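Rho GTPase-activating protein 27 (Homo sapiens, PDB 3PP2) probably stimulates GTP hydrolysis by the Rho-type GTPases CDC42 and RAC1, turning them off, and may take part in clathrin-mediated endocytosis. Local coordinates at residues Gly12-Thr17 and Tyr101-Asp106; His30-Trp35 and Phe46-Thr51. All coordinates share one frame; numbering follows the deposited sequence.

Contact 1 of 2, residues Gly12-Thr17 and Tyr101-Asp106; sequences GVLHRT and YLIQHD
Tyr101 meets Thr17 through the backbone: its CA lies 3.2 Å from Thr17 O, a bent CA-H...O contact. The same oxygen receives the N-H of Leu102, N to O 2.8 Å, and Thr17 N returns a bond to Leu102 O, which makes this an antiparallel hydrogen-bonded pair. The two side chains lie alongside one another and point the same way, Thr17 CG2 being 4.0 Å from Leu102 CB. Ile103 faces Arg16 in the non-hydrogen-bonded position, yet its side chain meets Leu14, CG2 touching Leu14 CD1 at 3.7 Å. Gln104 pairs with His15 by a second reciprocal set of bonds, Gln104 N reaching His15 O at 2.8 Å. The chain of Gln104 bends at chi2 (-91°), where CD turns off the line of the chain, and OE1 lies 3.5 Å from His15 CB, amide and imidazole planes being 54° apart. NE2 gives a bond to Asp106 OD1 at 3.2 Å and another to Lys88 O, while OE1 accepts from Arg87 NH1, so both the oxygen and the nitrogen of the amide are held. An alanine here would probably leave the guanidinium of Arg87 and the carbonyl of Lys88 without these mates and Asp106 freer to turn. His105 closes the segment's contact, its CD2 meeting Val13 O at the ring edge, 3.6 Å away. The pairing joins the first and last strands of the pleckstrin homology barrel, as expected of that fold. Strand 10-21 is flanked on its other edge by strand 32-39 and strand 100-104 by strand 90-94; Leu14 and His105 both pack on Ile110 of the C-terminal helix, and Ile103 reaches Leu43 and Phe45 of strand 42-46.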
loop_
_atom_site.group_PDB
_atom_site.type_symbol
_atom_site.label_atom_id
_atom_site.label_comp_id
_atom_site.label_asym_id
_atom_site.label_seq_id
_atom_site.Cartn_x
_atom_site.Cartn_y
_atom_site.Cartn_z
ATOM N N GLY A 12 -7.627 11.746 5.620
ATOM C CA GLY A 12 -6.240 11.677 5.170
ATOM C C GLY A 12 -5.886 12.727 4.143
ATOM O O GLY A 12 -6.771 13.426 3.656
ATOM N N VAL A 13 -4.608 12.891 3.838
ATOM C CA VAL A 13 -4.225 13.796 2.801
ATOM C C VAL A 13 -4.244 13.097 1.424
ATOM O O VAL A 13 -3.640 12.030 1.259
ATOM C CB VAL A 13 -2.870 14.460 3.096
ATOM C CG1 VAL A 13 -2.466 15.344 1.893
ATOM C CG2 VAL A 13 -2.908 15.271 4.399
ATOM N N LEU A 14 -4.926 13.696 0.457
ATOM C CA LEU A 14 -5.029 13.201 -0.904
ATOM C C LEU A 14 -4.781 14.329 -1.886
ATOM O O LEU A 14 -5.035 15.503 -1.594
ATOM C CB LEU A 14 -6.414 12.604 -1.199
ATOM C CG LEU A 14 -6.752 11.339 -0.419
ATOM C CD1 LEU A 14 -8.225 10.964 -0.608
ATOM C CD2 LEU A 14 -5.827 10.203 -0.800
ATOM N N HIS A 15 -4.369 13.962 -3.090
ATOM C CA HIS A 15 -4.329 14.882 -4.209
ATOM C C HIS A 15 -5.681 14.856 -4.911
ATOM O O HIS A 15 -6.312 13.802 -5.079
ATOM C CB HIS A 15 -3.215 14.534 -5.144
ATOM C CG HIS A 15 -1.884 14.675 -4.524
ATOM N ND1 HIS A 15 -1.068 15.745 -4.762
ATOM C CD2 HIS A 15 -1.203 13.842 -3.705
ATOM C CE1 HIS A 15 0.059 15.582 -4.089
ATOM N NE2 HIS A 15 -0.007 14.443 -3.419
ATOM N N ARG A 16 -6.151 16.015 -5.317
ATOM C CA ARG A 16 -7.427 16.092 -6.042
ATOM C C ARG A 16 -7.489 17.292 -6.939
ATOM O O ARG A 16 -6.864 18.333 -6.651
ATOM C CB ARG A 16 -8.604 16.087 -5.055
ATOM C CG ARG A 16 -8.929 17.394 -4.374
ATOM C CD ARG A 16 -7.843 17.828 -3.459
ATOM N NE ARG A 16 -8.169 18.997 -2.651
ATOM C CZ ARG A 16 -8.201 20.222 -3.113
ATOM N NH1 ARG A 16 -8.472 21.240 -2.274
ATOM N NH2 ARG A 16 -7.935 20.450 -4.399
ATOM N N THR A 17 -8.289 17.168 -7.994
ATOM C CA THR A 17 -8.651 18.299 -8.824
ATOM C C THR A 17 -10.104 18.141 -9.249
ATOM O O THR A 17 -10.559 17.028 -9.530
ATOM C CB THR A 17 -7.762 18.384 -10.100
ATOM O OG1 THR A 17 -8.159 19.517 -10.876
ATOM C CG2 THR A 17 -7.768 17.122 -10.994
ATOM N N TYR A 101 -14.513 15.018 -10.244
ATOM C CA TYR A 101 -13.240 15.199 -9.536
ATOM C C TYR A 101 -12.356 14.000 -9.808
ATOM O O TYR A 101 -12.860 12.884 -9.984
ATOM C CB TYR A 101 -13.453 15.287 -8.010
ATOM C CG TYR A 101 -14.395 16.394 -7.625
ATOM C CD1 TYR A 101 -13.939 17.641 -7.234
ATOM C CD2 TYR A 101 -15.770 16.166 -7.667
ATOM C CE1 TYR A 101 -14.829 18.644 -6.922
ATOM C CE2 TYR A 101 -16.673 17.135 -7.371
ATOM C CZ TYR A 101 -16.207 18.405 -6.976
ATOM O OH TYR A 101 -17.119 19.405 -6.679
ATOM N N LEU A 102 -11.053 14.244 -9.869
ATOM C CA LEU A 102 -10.061 13.191 -9.801
ATOM C C LEU A 102 -9.397 13.214 -8.439
ATOM O O LEU A 102 -9.150 14.291 -7.894
ATOM C CB LEU A 102 -9.022 13.332 -10.906
ATOM C CG LEU A 102 -9.548 13.375 -12.328
ATOM C CD1 LEU A 102 -8.455 13.679 -13.349
ATOM C CD2 LEU A 102 -10.326 12.163 -12.703
ATOM N N ILE A 103 -9.038 12.019 -7.952
ATOM C CA ILE A 103 -8.475 11.803 -6.620
ATOM C C ILE A 103 -7.257 10.923 -6.826
ATOM O O ILE A 103 -7.326 9.940 -7.576
ATOM C CB ILE A 103 -9.491 11.126 -5.655
ATOM C CG1 ILE A 103 -10.832 11.883 -5.660
ATOM C CG2 ILE A 103 -8.918 10.940 -4.268
ATOM C CD1 ILE A 103 -11.928 11.132 -4.934
ATOM N N GLN A 104 -6.145 11.273 -6.189
ATOM C CA GLN A 104 -4.886 10.554 -6.469
ATOM C C GLN A 104 -3.989 10.498 -5.274
ATOM O O GLN A 104 -4.000 11.384 -4.413
ATOM C CB GLN A 104 -4.187 11.296 -7.616
ATOM C CG GLN A 104 -3.001 10.635 -8.252
ATOM C CD GLN A 104 -1.680 11.003 -7.616
ATOM O OE1 GLN A 104 -1.510 12.104 -7.031
ATOM N NE2 GLN A 104 -0.697 10.107 -7.775
ATOM N N HIS A 105 -3.119 9.489 -5.262
ATOM C CA HIS A 105 -1.999 9.401 -4.320
ATOM C C HIS A 105 -0.966 8.482 -4.941
ATOM O O HIS A 105 -1.304 7.572 -5.669
ATOM C CB HIS A 105 -2.431 8.898 -2.940
ATOM C CG HIS A 105 -1.445 9.165 -1.855
ATOM N ND1 HIS A 105 -0.302 8.401 -1.678
ATOM C CD2 HIS A 105 -1.411 10.145 -0.914
ATOM C CE1 HIS A 105 0.371 8.884 -0.646
ATOM N NE2 HIS A 105 -0.266 9.955 -0.175
ATOM N N ASP A 106 0.308 8.746 -4.666
ATOM C CA ASP A 106 1.335 7.867 -5.187
ATOM C C ASP A 106 1.225 6.466 -4.638
ATOM O O ASP A 106 1.658 5.540 -5.344
ATOM C CB ASP A 106 2.714 8.444 -4.908
ATOM C CG ASP A 106 2.997 9.705 -5.677
ATOM O OD1 ASP A 106 2.251 10.053 -6.632
ATOM O OD2 ASP A 106 3.981 10.371 -5.270
#

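Contact 2 of 2, residues His30-Trp35 and Phe46-Thr51; sequences HWSASW and FKDSKT
Trp35 O is gripped by two donors: Phe46 N at 2.9 Å, nearly on the line of the carbonyl bond, and Ser34 OG at 3.0 Å, placed 52° above the carbonyl plane. Ser34 OG, which also has a partner in Arg16, stands between its own backbone N and carbonyl carbon, while Ser34 CB rests 3.1 Å from Phe46 O. The side chains of Trp35 and Phe46 run side by side; the five-membered ring of Trp35 and the Phe46 ring are inclined at 42°, an oblique pairing in which the CD1 atoms of Trp35 and Phe46 approach to 3.7 Å. The Trp35 indole also packs against the second subunit, its NE1 bonding Arg58 O and its ring meeting Trp35 of that subunit edge-to-face. A water extends the link, accepting from Trp35 N and donating to Lys47 O, the latter at 2.7 Å. Beyond it the chain turns, and Ser49 N makes a straight bond (172°) to Ala33 O, 2.9 Å long, with Ser49 OG also 3.0 Å from Ala33 O, though that proton has another acceptor within reach. Asp48, in the conformer described, accepts from Lys50 N through OD1 in an Asx turn. Its OD2 lies 3.6 Å from Ser32 OG. Thus the loop following strand 42-46 stays attached to strand 32-39 for three residues past the hairpin's regular pairing. Strand 32-39 itself lies between strands 10-21 and 42-46, the latter paired in turn with strand 66-71.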
loop_
_atom_site.group_PDB
_atom_site.type_symbol
_atom_site.label_atom_id
_atom_site.label_comp_id
_atom_site.label_asym_id
_atom_site.label_seq_id
_atom_site.Cartn_x
_atom_site.Cartn_y
_atom_site.Cartn_z
ATOM N N HIS A 30 -6.334 21.308 -12.012
ATOM C CA HIS A 30 -5.982 22.173 -10.906
ATOM C C HIS A 30 -5.691 21.340 -9.658
ATOM O O HIS A 30 -6.427 21.377 -8.680
ATOM C CB HIS A 30 -7.127 23.164 -10.648
ATOM C CG HIS A 30 -7.270 24.185 -11.712
ATOM N ND1 HIS A 30 -7.976 23.964 -12.876
ATOM C CD2 HIS A 30 -6.792 25.447 -11.792
ATOM C CE1 HIS A 30 -7.933 25.052 -13.626
ATOM N NE2 HIS A 30 -7.218 25.965 -12.991
ATOM N N TRP A 31 -4.640 20.532 -9.727
ATOM C CA TRP A 31 -4.292 19.651 -8.615
ATOM C C TRP A 31 -3.755 20.369 -7.393
ATOM O O TRP A 31 -2.911 21.289 -7.504
ATOM C CB TRP A 31 -3.227 18.632 -9.030
ATOM C CG TRP A 31 -3.600 17.608 -10.038
ATOM C CD1 TRP A 31 -3.251 17.596 -11.368
ATOM C CD2 TRP A 31 -4.259 16.355 -9.791
ATOM N NE1 TRP A 31 -3.692 16.442 -11.966
ATOM C CE2 TRP A 31 -4.318 15.662 -11.026
ATOM C CE3 TRP A 31 -4.855 15.778 -8.663
ATOM C CZ2 TRP A 31 -4.936 14.401 -11.153
ATOM C CZ3 TRP A 31 -5.449 14.548 -8.783
ATOM C CH2 TRP A 31 -5.483 13.862 -10.019
ATOM N N SER A 32 -4.176 19.898 -6.235
ATOM C CA SER A 32 -3.605 20.241 -4.941
ATOM C C SER A 32 -3.706 19.042 -4.015
ATOM O O SER A 32 -4.598 18.202 -4.204
ATOM C CB SER A 32 -4.409 21.364 -4.280
ATOM O OG SER A 32 -4.340 22.536 -5.008
ATOM N N ALA A 33 -2.852 18.990 -3.002
ATOM C CA ALA A 33 -3.023 18.050 -1.910
ATOM C C ALA A 33 -3.761 18.707 -0.770
ATOM O O ALA A 33 -3.443 19.834 -0.388
ATOM C CB ALA A 33 -1.665 17.528 -1.408
ATOM N N SER A 34 -4.748 18.047 -0.231
ATOM C CA SER A 34 -5.485 18.539 0.918
ATOM C C SER A 34 -5.907 17.475 1.854
ATOM O O SER A 34 -6.067 16.310 1.456
ATOM C CB SER A 34 -6.739 19.307 0.481
ATOM O OG SER A 34 -7.775 18.463 0.041
ATOM N N TRP A 35 -6.100 17.861 3.101
ATOM C CA TRP A 35 -6.870 17.045 4.005
ATOM C C TRP A 35 -8.237 16.767 3.377
ATOM O O TRP A 35 -8.826 17.612 2.684
ATOM C CB TRP A 35 -7.040 17.778 5.336
ATOM C CG TRP A 35 -7.604 17.002 6.459
ATOM C CD1 TRP A 35 -8.748 17.251 7.134
ATOM C CD2 TRP A 35 -7.026 15.828 7.038
ATOM N NE1 TRP A 35 -8.922 16.293 8.116
ATOM C CE2 TRP A 35 -7.866 15.416 8.075
ATOM C CE3 TRP A 35 -5.859 15.101 6.784
ATOM C CZ2 TRP A 35 -7.582 14.300 8.863
ATOM C CZ3 TRP A 35 -5.583 13.957 7.566
ATOM C CH2 TRP A 35 -6.430 13.597 8.590
ATOM N N PHE A 46 -10.658 19.740 1.913
ATOM C CA PHE A 46 -10.338 21.042 2.517
ATOM C C PHE A 46 -9.454 21.853 1.607
ATOM O O PHE A 46 -9.017 21.425 0.544
ATOM C CB PHE A 46 -9.749 20.778 3.922
ATOM C CG PHE A 46 -10.786 20.317 4.903
ATOM C CD1 PHE A 46 -11.162 18.982 5.002
ATOM C CD2 PHE A 46 -11.458 21.227 5.674
ATOM C CE1 PHE A 46 -12.135 18.602 5.860
ATOM C CE2 PHE A 46 -12.463 20.828 6.521
ATOM C CZ PHE A 46 -12.796 19.535 6.617
ATOM N N LYS A 47 -9.242 23.100 2.004
ATOM C CA LYS A 47 -8.347 23.979 1.323
ATOM C C LYS A 47 -6.971 23.315 1.172
ATOM O O LYS A 47 -6.606 22.455 1.984
ATOM C CB LYS A 47 -8.244 25.283 2.141
ATOM C CG LYS A 47 -7.535 26.438 1.440
ATOM C CD LYS A 47 -7.490 27.671 2.352
ATOM C CE LYS A 47 -7.085 28.959 1.594
ATOM N NZ LYS A 47 -7.132 30.197 2.439
ATOM N N ASP A 48 -6.227 23.727 0.153
ATOM C CA ASP A 48 -4.859 23.259 -0.089
ATOM C C ASP A 48 -4.050 23.221 1.199
ATOM O O ASP A 48 -4.061 24.202 1.963
ATOM C CB ASP A 48 -4.214 24.214 -1.093
ATOM C CG ASP A 48 -2.839 23.757 -1.602
ATOM O OD1 ASP A 48 -2.223 22.792 -1.079
ATOM O OD2 ASP A 48 -2.408 24.379 -2.595
ATOM N N SER A 49 -3.302 22.135 1.428
ATOM C CA SER A 49 -2.497 21.990 2.639
ATOM C C SER A 49 -1.178 22.755 2.563
ATOM O O SER A 49 -0.516 22.881 3.570
ATOM C CB SER A 49 -2.211 20.528 2.943
ATOM O OG SER A 49 -1.512 19.898 1.883
ATOM N N LYS A 50 -0.782 23.215 1.395
ATOM C CA LYS A 50 0.513 23.876 1.292
ATOM C C LYS A 50 0.364 25.341 1.352
ATOM O O LYS A 50 -0.624 25.876 0.869
ATOM C CB LYS A 50 1.240 23.385 0.054
ATOM C CG LYS A 50 1.745 21.935 0.238
ATOM C CD LYS A 50 3.177 21.844 0.639
ATOM C CE LYS A 50 3.540 20.413 1.065
ATOM N NZ LYS A 50 4.240 19.654 -0.016
ATOM N N THR A 51 1.387 25.984 1.963
ATOM C CA THR A 51 1.522 27.480 2.090
ATOM C C THR A 51 1.872 28.155 0.754
ATOM O O THR A 51 1.412 29.228 0.459
ATOM C CB THR A 51 2.627 27.871 3.077
ATOM O OG1 THR A 51 3.837 27.174 2.748
ATOM C CG2 THR A 51 2.250 27.684 4.609
HETATM O O HOH W 1 -5.545 20.590 3.609
#

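How the contacts relate
Contacts 1 and 2 lie on the same antiparallel sheet, centres about 9 Å apart, because strands 10-21 and 32-39 are neighbours in it; along the chain contact 2 is nested within the loop that contact 1 closes. Direct bridges are probable hydrogen bonds from Arg16 NE to Ser34 OG, 2.8 Å, and between Thr17 OG1 and His30 N, 2.8 Å. At the opposite end, Gly12 CA packs 3.4 Å from Trp35 CZ3. Both contacts reach the second subunit. Trp31 NE1 bonds a citrate that probably came from the crystallisation liquor, so it gives no firm evidence of a natural ligand site.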